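Local coordinates for protein pyruvate kinase (Cryptosporidium parvum, PDB 4DRS) that probably catalyses the last step of glycolysis, transferring the phosphoryl group of phosphoenolpyruvate to ADP to give pyruvate and ATP, at residues N229-I233 / S264-I268; V244-R248 / I283-D288; M334-N338 / G368-A374. All blocks are in the same frame, centred on the assembly; numbering follows the deposited sequence.

Interaction 1. Residues N229-I233 / S264-I268; sequences NLDFI and SIKII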
# COMPACT_ATOMS: atom_id res chain seq x y z
N ASN A 229 44.85 -10.42 18.43
CA ASN A 229 43.44 -10.31 18.78
C ASN A 229 42.70 -9.18 18.02
O ASN A 229 41.99 -8.37 18.62
CB ASN A 229 43.30 -10.14 20.30
CG ASN A 229 41.89 -10.42 20.80
OD1 ASN A 229 41.10 -11.09 20.14
ND2 ASN A 229 41.58 -9.91 21.99
N LEU A 230 42.88 -9.13 16.70
CA LEU A 230 42.17 -8.16 15.87
C LEU A 230 40.69 -8.53 15.70
O LEU A 230 40.27 -9.63 16.07
CB LEU A 230 42.88 -7.98 14.52
CG LEU A 230 44.00 -6.92 14.46
CD1 LEU A 230 45.16 -7.26 15.38
CD2 LEU A 230 44.50 -6.72 13.04
N ASP A 231 39.90 -7.62 15.15
CA ASP A 231 38.45 -7.78 15.11
C ASP A 231 37.88 -8.19 13.75
O ASP A 231 36.84 -8.86 13.69
CB ASP A 231 37.79 -6.50 15.60
CG ASP A 231 38.40 -6.00 16.88
OD1 ASP A 231 38.20 -6.66 17.93
OD2 ASP A 231 39.08 -4.95 16.84
N PHE A 232 38.56 -7.80 12.68
CA PHE A 232 38.09 -8.10 11.33
C PHE A 232 39.24 -8.54 10.42
O PHE A 232 40.37 -8.04 10.53
CB PHE A 232 37.38 -6.88 10.72
CG PHE A 232 36.37 -6.24 11.63
CD1 PHE A 232 35.10 -6.78 11.76
CD2 PHE A 232 36.69 -5.11 12.35
CE1 PHE A 232 34.16 -6.20 12.61
CE2 PHE A 232 35.76 -4.52 13.20
CZ PHE A 232 34.50 -5.06 13.33
N ILE A 233 38.93 -9.47 9.53
CA ILE A 233 39.80 -9.84 8.43
C ILE A 233 39.07 -9.49 7.14
O ILE A 233 38.06 -10.12 6.79
CB ILE A 233 40.15 -11.35 8.44
CG1 ILE A 233 40.91 -11.73 9.71
CG2 ILE A 233 40.99 -11.71 7.21
CD1 ILE A 233 41.00 -13.22 9.96
N SER A 264 36.56 -15.20 17.72
CA SER A 264 35.30 -14.76 17.13
C SER A 264 35.54 -13.63 16.12
O SER A 264 34.62 -12.88 15.77
CB SER A 264 34.30 -14.36 18.22
OG SER A 264 34.81 -13.30 19.01
N ILE A 265 36.78 -13.52 15.64
CA ILE A 265 37.16 -12.55 14.61
C ILE A 265 36.27 -12.71 13.37
O ILE A 265 35.99 -13.83 12.94
CB ILE A 265 38.67 -12.66 14.25
CG1 ILE A 265 39.11 -11.45 13.42
CG2 ILE A 265 38.99 -13.98 13.54
CD1 ILE A 265 40.61 -11.29 13.28
N LYS A 266 35.85 -11.59 12.79
CA LYS A 266 34.87 -11.60 11.71
C LYS A 266 35.48 -11.53 10.32
O LYS A 266 36.39 -10.74 10.06
CB LYS A 266 33.82 -10.50 11.93
CG LYS A 266 32.80 -10.88 12.98
CD LYS A 266 32.24 -9.68 13.71
CE LYS A 266 31.73 -10.09 15.09
NZ LYS A 266 32.83 -10.60 15.97
N ILE A 267 34.97 -12.38 9.44
CA ILE A 267 35.44 -12.46 8.06
C ILE A 267 34.58 -11.56 7.18
O ILE A 267 33.37 -11.75 7.07
CB ILE A 267 35.40 -13.91 7.52
CG1 ILE A 267 36.30 -14.81 8.37
CG2 ILE A 267 35.80 -13.95 6.05
CD1 ILE A 267 36.11 -16.29 8.10
N ILE A 268 35.23 -10.59 6.57
CA ILE A 268 34.57 -9.67 5.66
C ILE A 268 35.14 -9.91 4.27
O ILE A 268 36.31 -9.64 4.01
CB ILE A 268 34.75 -8.21 6.12
CG1 ILE A 268 34.16 -8.04 7.52
CG2 ILE A 268 34.11 -7.24 5.13
CD1 ILE A 268 34.51 -6.73 8.19
O HOH W 1 35.08 -9.24 15.76
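Two neighbouring strands of the TIM barrel, the fourth and fifth, pair in parallel here at their N-terminal ends; helix 241-252 links them in a right-handed beta-alpha-beta crossover. Three nearly straight backbone hydrogen bonds set the register: Lys266 N to Asp231 O (3.0 Å), Ile233 N to Lys266 O (2.9 Å) and Ile268 N to Ile233 O (2.9 Å). Phe232 and Lys266 share one face of the sheet, Ile233 and Ile267 the other. On the first, Phe232 CD1 lies 3.6 Å from Ile268 CD1, and Ile465 packs against both residues. On the helix-covered face, Ile233 CG1 meets Ile265 CD1 at 3.6 Å, and Ile265 reaches helices 215-226 and 241-252. The Lys266 side chain folds back, NZ bonding Ser264 O (2.9 Å) and a water that also donates to Asp231 O. Asp231 turns its carboxylate to Ile106 N and Arg461. The backbone thus fixes the strand alignment, apolar side chains pack on both faces, and the polar ends of Asp231 and Lys266 find partners at the N-terminal ends of the strands.

Interaction 2. Residues V244-R248 / I283-D288; sequences VQLCR and ICSESD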
# COMPACT_ATOMS: atom_id res chain seq x y z
N VAL A 244 36.15 -18.46 1.63
CA VAL A 244 35.70 -18.12 2.98
C VAL A 244 35.93 -19.30 3.93
O VAL A 244 36.44 -19.12 5.04
CB VAL A 244 34.21 -17.68 3.00
CG1 VAL A 244 33.78 -17.25 4.40
CG2 VAL A 244 33.96 -16.54 2.01
N GLN A 245 35.58 -20.50 3.48
CA GLN A 245 35.72 -21.72 4.27
C GLN A 245 37.17 -22.09 4.60
O GLN A 245 37.44 -22.64 5.67
CB GLN A 245 34.99 -22.90 3.62
CG GLN A 245 33.52 -22.99 4.00
CD GLN A 245 32.75 -24.04 3.21
OE1 GLN A 245 32.78 -24.05 1.98
NE2 GLN A 245 32.05 -24.92 3.93
N LEU A 246 38.09 -21.78 3.69
CA LEU A 246 39.51 -21.94 3.97
C LEU A 246 39.92 -21.05 5.15
O LEU A 246 40.63 -21.49 6.06
CB LEU A 246 40.37 -21.64 2.73
CG LEU A 246 41.90 -21.66 2.88
CD1 LEU A 246 42.43 -22.97 3.46
CD2 LEU A 246 42.59 -21.36 1.55
N CYS A 247 39.45 -19.80 5.14
CA CYS A 247 39.74 -18.87 6.23
C CYS A 247 39.12 -19.32 7.56
O CYS A 247 39.74 -19.17 8.61
CB CYS A 247 39.28 -17.46 5.86
SG CYS A 247 39.88 -16.19 6.98
N ARG A 248 37.90 -19.86 7.50
CA ARG A 248 37.25 -20.44 8.68
C ARG A 248 38.10 -21.56 9.27
O ARG A 248 38.30 -21.63 10.49
CB ARG A 248 35.87 -21.01 8.33
CG ARG A 248 34.83 -19.99 7.91
CD ARG A 248 34.14 -19.30 9.08
NE ARG A 248 33.09 -18.42 8.58
CZ ARG A 248 32.72 -17.27 9.14
NH1 ARG A 248 33.30 -16.83 10.26
NH2 ARG A 248 31.76 -16.55 8.57
N ILE A 283 29.16 -16.43 -1.33
CA ILE A 283 30.14 -15.69 -0.54
C ILE A 283 29.47 -14.95 0.62
O ILE A 283 29.90 -15.08 1.77
CB ILE A 283 30.95 -14.72 -1.43
CG1 ILE A 283 31.72 -15.50 -2.50
CG2 ILE A 283 31.89 -13.88 -0.58
CD1 ILE A 283 32.16 -14.68 -3.69
N CYS A 284 28.41 -14.21 0.31
CA CYS A 284 27.63 -13.47 1.30
C CYS A 284 27.07 -14.39 2.38
O CYS A 284 27.13 -14.07 3.57
CB CYS A 284 26.50 -12.71 0.61
SG CYS A 284 25.42 -11.79 1.73
N SER A 285 26.54 -15.53 1.96
CA SER A 285 25.99 -16.53 2.87
C SER A 285 27.04 -17.14 3.81
O SER A 285 26.74 -17.46 4.96
CB SER A 285 25.31 -17.63 2.05
OG SER A 285 24.85 -18.68 2.88
N GLU A 286 28.27 -17.29 3.32
CA GLU A 286 29.36 -17.86 4.13
C GLU A 286 30.02 -16.84 5.06
O GLU A 286 30.53 -17.20 6.12
CB GLU A 286 30.44 -18.47 3.22
CG GLU A 286 29.94 -19.52 2.24
CD GLU A 286 29.96 -20.93 2.80
OE1 GLU A 286 29.27 -21.20 3.81
OE2 GLU A 286 30.67 -21.77 2.21
N SER A 287 30.02 -15.57 4.67
CA SER A 287 30.81 -14.54 5.35
C SER A 287 30.07 -13.88 6.52
O SER A 287 28.87 -14.06 6.67
CB SER A 287 31.26 -13.48 4.34
OG SER A 287 31.94 -14.07 3.25
N ASP A 288 30.80 -13.13 7.34
CA ASP A 288 30.20 -12.34 8.41
C ASP A 288 29.83 -10.95 7.89
O ASP A 288 29.08 -10.23 8.54
CB ASP A 288 31.16 -12.19 9.60
CG ASP A 288 31.54 -13.53 10.21
OD1 ASP A 288 30.65 -14.39 10.38
OD2 ASP A 288 32.73 -13.73 10.54
O HOH W 2 31.43 -19.87 6.71
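Arg248 forms a bidentate salt bridge with Asp288, just beyond the C-terminal end of helix 280-286: NH2 to OD1 at 3.0 Å and NH1 to OD2 at 3.2 Å. Its NH2 also donates to the backbone Glu286 O (2.8 Å), and a water accepting from Arg248 NE (2.9 Å) donates to that same oxygen (2.9 Å), so the guanidinium spends its edge on a carboxylate and a carbonyl. Asp288 OD2 has a second partner, the backbone N of Ile267 on strand 266-271, which joins the ion pair to the barrel wall. Ser287, the first residue to leave helical geometry, turns its OG back to Ile283 O (2.7 Å) and also bonds Ser269. Beneath the polar cluster, Val244 points into the contact, its CG1 3.7 Å from Glu286 CB and its CG2 3.4 Å from Ser287 OG and 4.3 Å from Ile283 CG2. The arrangement joins two helices in the outer layer of the TIM barrel, one before and one after strand 266-271 in the chain. A charged side chain from one helix therefore satisfies a carbonyl at the C-terminal end of the other, while a small apolar patch closes the gap next to the strand.

Interaction 3. Residues M334-N338 / G368-A374; sequences MIKSN and GAFPFDA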
# COMPACT_ATOMS: atom_id res chain seq x y z
N MET A 334 40.51 14.58 -2.01
CA MET A 334 40.91 15.01 -0.68
C MET A 334 42.29 14.48 -0.24
O MET A 334 42.61 14.45 0.95
CB MET A 334 39.83 14.68 0.35
CG MET A 334 38.50 15.37 0.06
SD MET A 334 37.35 15.35 1.44
CE MET A 334 38.04 16.66 2.47
N ILE A 335 43.08 14.07 -1.23
CA ILE A 335 44.49 13.72 -1.02
C ILE A 335 45.34 14.96 -1.30
O ILE A 335 46.46 15.09 -0.81
CB ILE A 335 44.92 12.53 -1.92
CG1 ILE A 335 44.05 11.29 -1.62
CG2 ILE A 335 46.39 12.20 -1.73
CD1 ILE A 335 44.20 10.17 -2.63
N LYS A 336 44.78 15.87 -2.10
CA LYS A 336 45.49 17.09 -2.52
C LYS A 336 44.62 18.35 -2.41
O LYS A 336 44.96 19.39 -2.97
CB LYS A 336 45.99 16.93 -3.95
CG LYS A 336 47.20 16.01 -4.11
CD LYS A 336 47.37 15.54 -5.55
CE LYS A 336 47.79 16.66 -6.50
NZ LYS A 336 49.19 17.12 -6.27
N SER A 337 43.51 18.26 -1.68
CA SER A 337 42.58 19.39 -1.52
C SER A 337 41.90 19.41 -0.16
O SER A 337 41.62 18.36 0.43
CB SER A 337 41.54 19.40 -2.65
OG SER A 337 40.69 20.53 -2.57
N ASN A 338 41.64 20.62 0.34
CA ASN A 338 41.01 20.86 1.64
C ASN A 338 39.61 20.25 1.77
O ASN A 338 39.21 19.80 2.85
CB ASN A 338 40.95 22.36 1.93
CG ASN A 338 40.31 22.69 3.27
OD1 ASN A 338 40.76 22.22 4.32
ND2 ASN A 338 39.26 23.50 3.24
N GLY A 368 47.06 10.83 2.44
CA GLY A 368 46.52 12.10 1.96
C GLY A 368 47.09 13.30 2.69
O GLY A 368 47.64 13.17 3.79
N ALA A 369 46.96 14.48 2.08
CA ALA A 369 47.44 15.72 2.68
C ALA A 369 46.46 16.24 3.74
O ALA A 369 46.86 16.96 4.65
CB ALA A 369 47.69 16.77 1.61
N PHE A 370 45.19 15.86 3.61
CA PHE A 370 44.14 16.31 4.54
C PHE A 370 43.29 15.15 5.07
O PHE A 370 42.13 15.00 4.68
CB PHE A 370 43.26 17.37 3.86
CG PHE A 370 44.03 18.55 3.33
CD1 PHE A 370 44.39 19.61 4.17
CD2 PHE A 370 44.40 18.61 1.99
CE1 PHE A 370 45.10 20.70 3.68
CE2 PHE A 370 45.11 19.70 1.49
CZ PHE A 370 45.46 20.74 2.34
N PRO A 371 43.87 14.34 5.98
CA PRO A 371 43.18 13.16 6.52
C PRO A 371 42.01 13.50 7.43
O PRO A 371 40.96 12.86 7.35
CB PRO A 371 44.28 12.43 7.32
CG PRO A 371 45.57 13.06 6.90
CD PRO A 371 45.22 14.48 6.56
N PHE A 372 42.18 14.51 8.29
CA PHE A 372 41.16 14.90 9.26
C PHE A 372 39.94 15.56 8.63
O PHE A 372 38.81 15.29 9.04
CB PHE A 372 41.76 15.81 10.34
CG PHE A 372 42.91 15.20 11.07
CD1 PHE A 372 42.70 14.28 12.10
CD2 PHE A 372 44.22 15.55 10.74
CE1 PHE A 372 43.77 13.72 12.77
CE2 PHE A 372 45.29 14.98 11.41
CZ PHE A 372 45.06 14.07 12.43
N ASP A 373 40.18 16.42 7.64
CA ASP A 373 39.11 17.09 6.90
C ASP A 373 38.15 16.10 6.23
O ASP A 373 36.93 16.26 6.31
CB ASP A 373 39.70 18.05 5.86
CG ASP A 373 40.35 19.28 6.49
OD1 ASP A 373 39.76 19.87 7.41
OD2 ASP A 373 41.46 19.65 6.04
N ALA A 374 38.72 15.08 5.58
CA ALA A 374 37.94 14.08 4.85
C ALA A 374 36.95 13.32 5.73
O ALA A 374 35.75 13.27 5.42
CB ALA A 374 38.87 13.12 4.12
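The Phe370 ring lies over Asn338, whose CA sits 4.1 Å from the ring centroid and only 11° off its normal, a CH-pi contact with the ring face. This is loop-to-helix packing in the TIM-barrel domain: residues 334-338 belong to the connection after the seventh barrel strand, 324-327, and residues 368-374 lead into helix 371-386, which follows the eighth, 358-361. Phe370 occupies the N-cap position of that helix and points its side chain across to the loop, where Ser337 O comes within 3.2 Å of its CD2 and Lys336 C lies at the ring edge, 4.2 Å from CE2. Just before it, the backbones are joined directly, Ala369 N donating to Ile335 O at 3.0 Å. The CA atoms of the two segments come nearest at Gly368, whose CA is 4.0 Å from Ile335 CA and 3.7 Å from Ile335 CG2; a side chain at this glycine would point into the loop. Gly368 O in turn accepts from Ser55 OG, which ties this turn to the loop between strand 47-51 and helix 59-68. Deeper in, Met334 extends along the first turn of the helix, where Ala374 also touches Leu331 and Glu364. The thioether finishes the contact: Met334 SD is 3.8 Å from Ala374 CB, and Met334 CE is 3.5 Å from Ala374 CA.

Overall arrangement
From the N terminus, residues 229-233 enter the fourth barrel strand and 244-248 follow in the next helix. The chain returns at 264-268 to close interaction 1 across 30 intervening residues, and interaction 2 closes later, at 283-288. The two contacts therefore cross, and they touch in space: Ile267 N lies 2.8 Å from Asp288 OD2. Interaction 1 pairs strands four and five, interaction 2 joins the helices before and after strand five, and Asp288 links the two. Interaction 3 comes afterwards in series, closing the excursion from the loop after strand seven to the helix after strand eight. Its centre is about 29 Å from that of interaction 1 and 35 Å from that of interaction 2, across the chain's centre from the latter.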